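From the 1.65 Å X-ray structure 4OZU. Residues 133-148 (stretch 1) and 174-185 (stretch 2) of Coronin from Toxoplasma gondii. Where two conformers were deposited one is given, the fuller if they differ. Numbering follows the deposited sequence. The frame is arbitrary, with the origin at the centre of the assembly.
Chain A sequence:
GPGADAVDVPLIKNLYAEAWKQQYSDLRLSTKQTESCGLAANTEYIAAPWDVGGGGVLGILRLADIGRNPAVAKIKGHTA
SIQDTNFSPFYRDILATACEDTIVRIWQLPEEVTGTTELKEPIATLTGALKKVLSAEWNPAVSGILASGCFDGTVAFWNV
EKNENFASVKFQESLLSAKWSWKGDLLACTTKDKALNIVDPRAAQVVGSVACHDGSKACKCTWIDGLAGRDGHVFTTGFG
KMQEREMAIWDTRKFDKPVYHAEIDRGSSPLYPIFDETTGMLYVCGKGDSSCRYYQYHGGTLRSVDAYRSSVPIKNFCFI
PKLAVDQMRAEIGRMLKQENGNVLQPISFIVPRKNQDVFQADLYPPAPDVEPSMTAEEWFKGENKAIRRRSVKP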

ATOM      1  N   VAL A 133      12.009 -11.709   3.611  1.00 32.76           N
ATOM      2  CA  VAL A 133      10.614 -11.469   3.287  1.00 22.54           C
ATOM      3  C   VAL A 133      10.466 -10.024   2.843  1.00 28.76           C
ATOM      4  O   VAL A 133      10.970  -9.108   3.499  1.00 26.39           O
ATOM      5  N   LEU A 134       9.776  -9.832   1.723  1.00 24.38           N
ATOM      6  CA  LEU A 134       9.765  -8.549   1.035  1.00 24.94           C
ATOM      7  C   LEU A 134       8.431  -7.825   1.118  1.00 27.11           C
ATOM      8  O   LEU A 134       8.342  -6.650   0.769  1.00 26.06           O
ATOM      9  N   SER A 135       7.393  -8.525   1.553  1.00 24.28           N
ATOM     10  CA  SER A 135       6.093  -7.901   1.704  1.00 23.43           C
ATOM     11  C   SER A 135       5.299  -8.552   2.819  1.00 22.75           C
ATOM     12  O   SER A 135       5.501  -9.713   3.146  1.00 24.07           O
ATOM     13  N   ALA A 136       4.402  -7.771   3.409  1.00 20.11           N
ATOM     14  CA  ALA A 136       3.474  -8.263   4.408  1.00 19.55           C
ATOM     15  C   ALA A 136       2.198  -7.451   4.246  1.00 19.65           C
ATOM     16  O   ALA A 136       2.152  -6.282   4.625  1.00 23.92           O
ATOM     17  N   GLU A 137       1.179  -8.078   3.668  1.00 20.54           N
ATOM     18  CA  GLU A 137      -0.059  -7.389   3.316  1.00 21.75           C
ATOM     19  C   GLU A 137      -1.282  -8.026   3.970  1.00 17.52           C
ATOM     20  O   GLU A 137      -1.527  -9.233   3.846  1.00 18.96           O
ATOM     21  N   TRP A 138      -2.057  -7.188   4.645  1.00 20.29           N
ATOM     22  CA  TRP A 138      -3.268  -7.625   5.314  1.00 19.77           C
ATOM     23  C   TRP A 138      -4.432  -7.738   4.347  1.00 22.55           C
ATOM     24  O   TRP A 138      -4.636  -6.864   3.502  1.00 20.40           O
ATOM     25  N   ASN A 139      -5.217  -8.793   4.513  1.00 18.34           N
ATOM     26  CA  ASN A 139      -6.472  -8.928   3.801  1.00 17.49           C
ATOM     27  C   ASN A 139      -7.389  -7.758   4.158  1.00 22.16           C
ATOM     28  O   ASN A 139      -7.572  -7.462   5.335  1.00 19.36           O
ATOM     29  N   PRO A 140      -7.960  -7.087   3.148  1.00 20.33           N
ATOM     30  CA  PRO A 140      -8.777  -5.895   3.418  1.00 16.37           C
ATOM     31  C   PRO A 140     -10.180  -6.206   3.924  1.00 17.41           C
ATOM     32  O   PRO A 140     -10.870  -5.281   4.336  1.00 19.18           O
ATOM     33  N   ALA A 141     -10.591  -7.473   3.902  1.00 17.18           N
ATOM     34  CA  ALA A 141     -11.948  -7.838   4.307  1.00 18.74           C
ATOM     35  C   ALA A 141     -11.983  -8.772   5.508  1.00 21.67           C
ATOM     36  O   ALA A 141     -12.991  -8.838   6.211  1.00 22.17           O
ATOM     37  N   VAL A 142     -10.890  -9.489   5.735  1.00 20.51           N
ATOM     38  CA  VAL A 142     -10.871 -10.564   6.716  1.00 23.11           C
ATOM     39  C   VAL A 142      -9.856 -10.303   7.799  1.00 23.18           C
ATOM     40  O   VAL A 142      -8.675 -10.093   7.531  1.00 21.48           O
ATOM     41  N   SER A 143     -10.333 -10.317   9.034  0.69 24.51           N
ATOM     42  CA  SER A 143      -9.478 -10.203  10.196  0.69 26.71           C
ATOM     43  C   SER A 143      -8.491 -11.362  10.254  0.69 22.18           C
ATOM     44  O   SER A 143      -8.850 -12.506   9.970  0.69 25.36           O
ATOM     45  N   GLY A 144      -7.248 -11.056  10.601  1.00 23.95           N
ATOM     46  CA  GLY A 144      -6.283 -12.084  10.927  1.00 23.95           C
ATOM     47  C   GLY A 144      -5.599 -12.756   9.761  1.00 22.08           C
ATOM     48  O   GLY A 144      -4.763 -13.631   9.975  1.00 23.85           O
ATOM     49  N   ILE A 145      -5.949 -12.371   8.536  1.00 21.54           N
ATOM     50  CA  ILE A 145      -5.359 -12.990   7.350  1.00 20.06           C
ATOM     51  C   ILE A 145      -4.315 -12.064   6.726  1.00 23.22           C
ATOM     52  O   ILE A 145      -4.590 -10.905   6.439  1.00 20.48           O
ATOM     53  N   LEU A 146      -3.121 -12.599   6.509  1.00 18.89           N
ATOM     54  CA  LEU A 146      -2.010 -11.838   5.965  1.00 18.46           C
ATOM     55  C   LEU A 146      -1.269 -12.645   4.911  1.00 22.79           C
ATOM     56  O   LEU A 146      -1.156 -13.868   5.032  1.00 22.60           O
ATOM     57  N   ALA A 147      -0.772 -11.968   3.875  1.00 21.49           N
ATOM     58  CA  ALA A 147       0.086 -12.608   2.876  1.00 19.58           C
ATOM     59  C   ALA A 147       1.499 -12.044   2.935  1.00 20.16           C
ATOM     60  O   ALA A 147       1.681 -10.835   3.044  1.00 21.93           O
ATOM     61  N   SER A 148       2.497 -12.921   2.851  1.00 22.79           N
ATOM     62  CA  SER A 148       3.885 -12.467   2.842  1.00 20.65           C
ATOM     63  C   SER A 148       4.612 -13.042   1.636  1.00 23.23           C
ATOM     64  O   SER A 148       4.512 -14.233   1.344  1.00 30.76           O
ATOM     65  N   SER A 174      12.008 -14.483  -7.897  1.00 29.19           N
ATOM     66  CA  SER A 174      11.743 -13.642  -6.730  1.00 25.20           C
ATOM     67  C   SER A 174      10.484 -12.805  -6.896  1.00 23.41           C
ATOM     68  O   SER A 174      10.181 -12.342  -7.990  1.00 25.97           O
ATOM     69  N   LEU A 175       9.772 -12.604  -5.797  1.00 27.15           N
ATOM     70  CA  LEU A 175       8.623 -11.705  -5.775  1.00 20.90           C
ATOM     71  C   LEU A 175       9.047 -10.236  -5.745  1.00 22.52           C
ATOM     72  O   LEU A 175      10.057  -9.885  -5.134  1.00 25.29           O
ATOM     73  N   LEU A 176       8.262  -9.386  -6.406  1.00 23.66           N
ATOM     74  CA  LEU A 176       8.550  -7.957  -6.490  1.00 23.91           C
ATOM     75  C   LEU A 176       7.386  -7.136  -5.938  1.00 22.68           C
ATOM     76  O   LEU A 176       7.566  -5.983  -5.539  1.00 30.80           O
ATOM     77  N   SER A 177       6.197  -7.731  -5.915  1.00 20.67           N
ATOM     78  CA  SER A 177       5.048  -7.098  -5.284  1.00 20.58           C
ATOM     79  C   SER A 177       3.962  -8.130  -5.035  1.00 23.96           C
ATOM     80  O   SER A 177       3.903  -9.161  -5.708  1.00 23.34           O
ATOM     81  N   ALA A 178       3.115  -7.861  -4.048  1.00 24.16           N
ATOM     82  CA  ALA A 178       2.003  -8.742  -3.725  1.00 23.79           C
ATOM     83  C   ALA A 178       0.899  -7.897  -3.111  1.00 28.31           C
ATOM     84  O   ALA A 178       1.143  -7.162  -2.162  1.00 26.53           O
ATOM     85  N   LYS A 179      -0.300  -7.977  -3.681  1.00 21.21           N
ATOM     86  CA  LYS A 179      -1.417  -7.145  -3.253  1.00 21.75           C
ATOM     87  C   LYS A 179      -2.721  -7.938  -3.265  1.00 19.04           C
ATOM     88  O   LYS A 179      -2.915  -8.807  -4.107  1.00 16.55           O
ATOM     89  N   TRP A 180      -3.604  -7.621  -2.324  1.00 20.08           N
ATOM     90  CA  TRP A 180      -4.921  -8.247  -2.227  1.00 16.23           C
ATOM     91  C   TRP A 180      -6.002  -7.529  -3.043  1.00 21.24           C
ATOM     92  O   TRP A 180      -6.067  -6.295  -3.070  1.00 19.36           O
ATOM     93  N   SER A 181      -6.880  -8.315  -3.655  1.00 18.47           N
ATOM     94  CA  SER A 181      -8.136  -7.798  -4.191  1.00 17.53           C
ATOM     95  C   SER A 181      -8.973  -7.158  -3.091  1.00 16.34           C
ATOM     96  O   SER A 181      -8.965  -7.621  -1.958  1.00 18.82           O
ATOM     97  N   TRP A 182      -9.723  -6.111  -3.427  1.00 17.14           N
ATOM     98  CA  TRP A 182     -10.638  -5.517  -2.463  1.00 18.91           C
ATOM     99  C   TRP A 182     -11.795  -6.446  -2.105  1.00 18.78           C
ATOM    100  O   TRP A 182     -12.504  -6.221  -1.125  1.00 22.66           O
ATOM    101  N   LYS A 183     -11.973  -7.498  -2.895  1.00 19.79           N
ATOM    102  CA  LYS A 183     -12.935  -8.547  -2.583  1.00 18.94           C
ATOM    103  C   LYS A 183     -12.396  -9.465  -1.486  1.00 18.59           C
ATOM    104  O   LYS A 183     -13.154 -10.168  -0.825  1.00 19.43           O
ATOM    105  N   GLY A 184     -11.077  -9.465  -1.320  1.00 18.65           N
ATOM    106  CA  GLY A 184     -10.428 -10.246  -0.283  1.00 20.37           C
ATOM    107  C   GLY A 184     -10.206 -11.711  -0.624  1.00 20.21           C
ATOM    108  O   GLY A 184      -9.780 -12.489   0.232  1.00 19.41           O
ATOM    109  N   ASP A 185     -10.478 -12.104  -1.867  1.00 17.21           N
ATOM    110  CA  ASP A 185     -10.426 -13.524  -2.216  1.00 16.97           C
ATOM    111  C   ASP A 185      -9.144 -13.903  -2.952  1.00 23.93           C
ATOM    112  O   ASP A 185      -8.654 -15.022  -2.806  1.00 27.06           O
TER

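A large aromatic side chain can tie two strands together by combining one polar anchor with broad apolar packing, and these two stretches of coronin illustrate the principle. The strand that ends at W138 and the strand 175-180 run nearly parallel, 6° apart, with their axes 7.1 Å apart at closest approach, a spacing that side chains rather than backbone hydrogen bonds must fill.

Along stretch 1, L134 points toward the partner in the m, t rotamer and rests its CD1 3.3 Å from the carbonyl O of L175. S135, with chi1 p, also points inward; its OG lies 3.9 Å from the CB of A178. A136 faces away and takes no part.

E137 turns inward again, with chi1 and chi2 both m. Its CG passes 3.3 Å from A178 O, and its carboxylate forms a salt bridge with K179, OE2 to NZ at 2.8 Å. The CA-to-CB bond of K179 points away, yet its m, m, t, t chain brings the ammonium group back to the contact. The other carboxylate oxygen, OE1, accepts a hydrogen bond of 2.9 Å from a water, which in turn accepts one of 2.8 Å from W180 N. The backbone O of E137 serves twice: it receives A147 N within the hairpin at 2.8 Å and W180 NE1 across the contact at 2.9 Å. The indole is thus anchored at its one polar atom while its carbon surface remains free to pack.

The CA-to-CB bond of W138 points away, but its backbone O lies 3.3 Å from W180 CD1, and N139 continues the contact. Its CA sits over the five-membered ring of W180, 3.8 Å from the centroid and 7° off the normal, a CH-pi interaction. With chi1 t, the amide divides its roles: ND2 donates to G184 O at 2.9 Å, while OD1 accepts from A141 N at 2.8 Å and V142 N at 3.0 Å, bracing the loop.

P140 packs its CD 3.6 Å from W180 CB and its CB 4.0 Å from W182 CE3. Beside it, A141 approaches G184, whose positive phi suits glycine; a CB there would lie 3.0 Å from N139 OD1, a clash.

After the type II turn from V142 to I145, the returning strand completes the pocket. I145, m, m, brings CG2 to 3.9 Å from W180 CZ2, and A147 places its CB 3.8 Å from that same CZ2. W180 itself, chi1 m, buries the largest area of any residue here.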

ATOM      1  CB  VAL A 133       9.704 -11.779   4.476  1.00 23.23           C
ATOM      2  CG1 VAL A 133       8.264 -11.420   4.156  1.00 28.25           C
ATOM      3  CG2 VAL A 133       9.811 -13.261   4.827  1.00 29.57           C
ATOM      4  CB  LEU A 134      10.125  -8.746  -0.435  1.00 24.56           C
ATOM      5  CG  LEU A 134      11.470  -9.411  -0.730  1.00 28.18           C
ATOM      6  CD1 LEU A 134      11.636  -9.594  -2.226  1.00 33.21           C
ATOM      7  CD2 LEU A 134      12.623  -8.597  -0.154  1.00 36.09           C
ATOM      8  CB  SER A 135       5.310  -7.969   0.391  1.00 30.59           C
ATOM      9  OG  SER A 135       5.066  -9.308   0.011  1.00 38.24           O
ATOM     10  CB  ALA A 136       4.040  -8.124   5.802  1.00 23.88           C
ATOM     11  CB  GLU A 137      -0.241  -7.379   1.798  1.00 23.31           C
ATOM     12  CG  GLU A 137       0.758  -6.502   1.052  1.00 24.96           C
ATOM     13  CD  GLU A 137       0.370  -5.032   1.013  1.00 37.28           C
ATOM     14  OE1 GLU A 137      -0.792  -4.699   1.327  1.00 31.51           O
ATOM     15  OE2 GLU A 137       1.237  -4.206   0.658  1.00 31.68           O
ATOM     16  CB  TRP A 138      -3.662  -6.639   6.409  1.00 19.46           C
ATOM     17  CG  TRP A 138      -2.688  -6.465   7.515  1.00 19.52           C
ATOM     18  CD1 TRP A 138      -1.749  -5.481   7.641  1.00 23.19           C
ATOM     19  CD2 TRP A 138      -2.591  -7.266   8.694  1.00 18.06           C
ATOM     20  NE1 TRP A 138      -1.061  -5.631   8.824  1.00 21.56           N
ATOM     21  CE2 TRP A 138      -1.558  -6.720   9.487  1.00 22.50           C
ATOM     22  CE3 TRP A 138      -3.273  -8.396   9.157  1.00 22.59           C
ATOM     23  CZ2 TRP A 138      -1.197  -7.263  10.713  1.00 23.43           C
ATOM     24  CZ3 TRP A 138      -2.901  -8.941  10.373  1.00 21.60           C
ATOM     25  CH2 TRP A 138      -1.875  -8.374  11.137  1.00 22.93           C
ATOM     26  CB  ASN A 139      -7.130 -10.261   4.148  1.00 16.91           C
ATOM     27  CG  ASN A 139      -8.304 -10.577   3.253  1.00 19.87           C
ATOM     28  OD1 ASN A 139      -9.298  -9.845   3.226  1.00 19.88           O
ATOM     29  ND2 ASN A 139      -8.194 -11.667   2.507  1.00 20.87           N
ATOM     30  CB  PRO A 140      -8.847  -5.209   2.052  1.00 21.56           C
ATOM     31  CG  PRO A 140      -8.749  -6.327   1.080  1.00 22.21           C
ATOM     32  CD  PRO A 140      -7.799  -7.319   1.698  1.00 20.00           C
ATOM     33  CB  ALA A 141     -12.678  -8.472   3.148  1.00 24.74           C
ATOM     34  CB  VAL A 142     -10.548 -11.918   6.061  1.00 23.10           C
ATOM     35  CG1 VAL A 142     -10.719 -13.067   7.067  1.00 21.57           C
ATOM     36  CG2 VAL A 142     -11.415 -12.133   4.838  1.00 24.44           C
ATOM     37  CB  SER A 143     -10.328 -10.168  11.470  0.69 32.17           C
ATOM     38  OG  SER A 143     -11.488 -10.983  11.330  0.69 27.43           O
ATOM     39  CB  ILE A 145      -6.433 -13.342   6.293  1.00 19.41           C
ATOM     40  CG1 ILE A 145      -7.476 -14.300   6.881  1.00 21.73           C
ATOM     41  CG2 ILE A 145      -5.795 -13.940   5.044  1.00 18.60           C
ATOM     42  CD1 ILE A 145      -6.911 -15.612   7.412  1.00 20.97           C
ATOM     43  CB  LEU A 146      -1.064 -11.431   7.108  1.00 23.55           C
ATOM     44  CG  LEU A 146       0.260 -10.752   6.758  1.00 29.96           C
ATOM     45  CD1 LEU A 146       0.565  -9.657   7.771  1.00 39.39           C
ATOM     46  CD2 LEU A 146       1.390 -11.762   6.725  1.00 33.67           C
ATOM     47  CB  ALA A 147      -0.488 -12.428   1.480  1.00 24.18           C
ATOM     48  CB  SER A 148       4.605 -12.851   4.133  1.00 32.64           C
ATOM     49  OG  SER A 148       5.085 -14.180   4.076  1.00 35.89           O
ATOM     50  CB  SER A 174      12.925 -12.706  -6.455  1.00 32.92           C
ATOM     51  OG  SER A 174      14.137 -13.430  -6.327  1.00 55.29           O
ATOM     52  CB  LEU A 175       7.745 -12.021  -4.573  1.00 24.42           C
ATOM     53  CG  LEU A 175       6.943 -13.305  -4.771  1.00 37.28           C
ATOM     54  CD1 LEU A 175       6.792 -14.058  -3.466  1.00 31.27           C
ATOM     55  CD2 LEU A 175       5.584 -12.969  -5.370  1.00 40.14           C
ATOM     56  CB  LEU A 176       8.835  -7.551  -7.938  1.00 27.58           C
ATOM     57  CG  LEU A 176      10.132  -8.078  -8.553  1.00 32.45           C
ATOM     58  CD1 LEU A 176      10.157  -7.815 -10.045  1.00 58.99           C
ATOM     59  CD2 LEU A 176      11.335  -7.443  -7.880  1.00 39.15           C
ATOM     60  CB  SER A 177       4.513  -5.948  -6.145  1.00 23.91           C
ATOM     61  OG  SER A 177       3.806  -6.430  -7.272  1.00 26.16           O
ATOM     62  CB  ALA A 178       2.435  -9.851  -2.782  1.00 25.29           C
ATOM     63  CB  LYS A 179      -1.562  -5.916  -4.159  1.00 19.09           C
ATOM     64  CG  LYS A 179      -0.404  -4.936  -4.108  1.00 22.82           C
ATOM     65  CD  LYS A 179      -0.456  -4.076  -2.856  1.00 36.12           C
ATOM     66  CE  LYS A 179       0.778  -3.199  -2.745  1.00 49.76           C
ATOM     67  NZ  LYS A 179       0.775  -2.396  -1.494  1.00 64.32           N
ATOM     68  CB  TRP A 180      -5.411  -8.256  -0.785  1.00 18.00           C
ATOM     69  CG  TRP A 180      -4.742  -9.163   0.162  1.00 21.19           C
ATOM     70  CD1 TRP A 180      -3.766  -8.845   1.065  1.00 22.23           C
ATOM     71  CD2 TRP A 180      -5.045 -10.539   0.361  1.00 18.99           C
ATOM     72  NE1 TRP A 180      -3.430  -9.956   1.802  1.00 19.70           N
ATOM     73  CE2 TRP A 180      -4.205 -11.010   1.388  1.00 21.11           C
ATOM     74  CE3 TRP A 180      -5.941 -11.427  -0.238  1.00 18.79           C
ATOM     75  CZ2 TRP A 180      -4.241 -12.329   1.826  1.00 18.91           C
ATOM     76  CZ3 TRP A 180      -5.972 -12.729   0.195  1.00 17.91           C
ATOM     77  CH2 TRP A 180      -5.130 -13.171   1.220  1.00 18.92           C
ATOM     78  CB  SER A 181      -8.930  -8.931  -4.844  1.00 17.43           C
ATOM     79  OG  SER A 181     -10.252  -8.520  -5.146  1.00 28.45           O
ATOM     80  CB  TRP A 182     -11.159  -4.187  -2.996  1.00 24.28           C
ATOM     81  CG  TRP A 182     -10.116  -3.145  -2.873  1.00 21.45           C
ATOM     82  CD1 TRP A 182      -9.236  -2.748  -3.836  1.00 21.02           C
ATOM     83  CD2 TRP A 182      -9.795  -2.392  -1.697  1.00 22.31           C
ATOM     84  NE1 TRP A 182      -8.394  -1.783  -3.334  1.00 21.10           N
ATOM     85  CE2 TRP A 182      -8.715  -1.551  -2.023  1.00 21.79           C
ATOM     86  CE3 TRP A 182     -10.314  -2.352  -0.397  1.00 21.35           C
ATOM     87  CZ2 TRP A 182      -8.156  -0.666  -1.104  1.00 27.11           C
ATOM     88  CZ3 TRP A 182      -9.752  -1.473   0.516  1.00 22.08           C
ATOM     89  CH2 TRP A 182      -8.685  -0.648   0.157  1.00 26.88           C
ATOM     90  CB  LYS A 183     -13.238  -9.351  -3.846  1.00 20.30           C
ATOM     91  CG  LYS A 183     -14.292 -10.425  -3.690  1.00 23.44           C
ATOM     92  CD  LYS A 183     -14.719 -10.954  -5.054  1.00 25.56           C
ATOM     93  CE  LYS A 183     -15.667 -12.141  -4.934  1.00 45.78           C
ATOM     94  NZ  LYS A 183     -16.101 -12.633  -6.270  1.00 47.00           N
ATOM     95  CB  ASP A 185     -11.650 -13.918  -3.049  1.00 17.90           C
ATOM     96  CG  ASP A 185     -11.776 -13.141  -4.342  1.00 25.58           C
ATOM     97  OD1 ASP A 185     -11.188 -12.043  -4.465  1.00 21.06           O
ATOM     98  OD2 ASP A 185     -12.503 -13.641  -5.234  1.00 26.43           O
TER
HETATM   99  O   HOH W   1      -2.925  -5.679  -0.393  1.00 19.73           O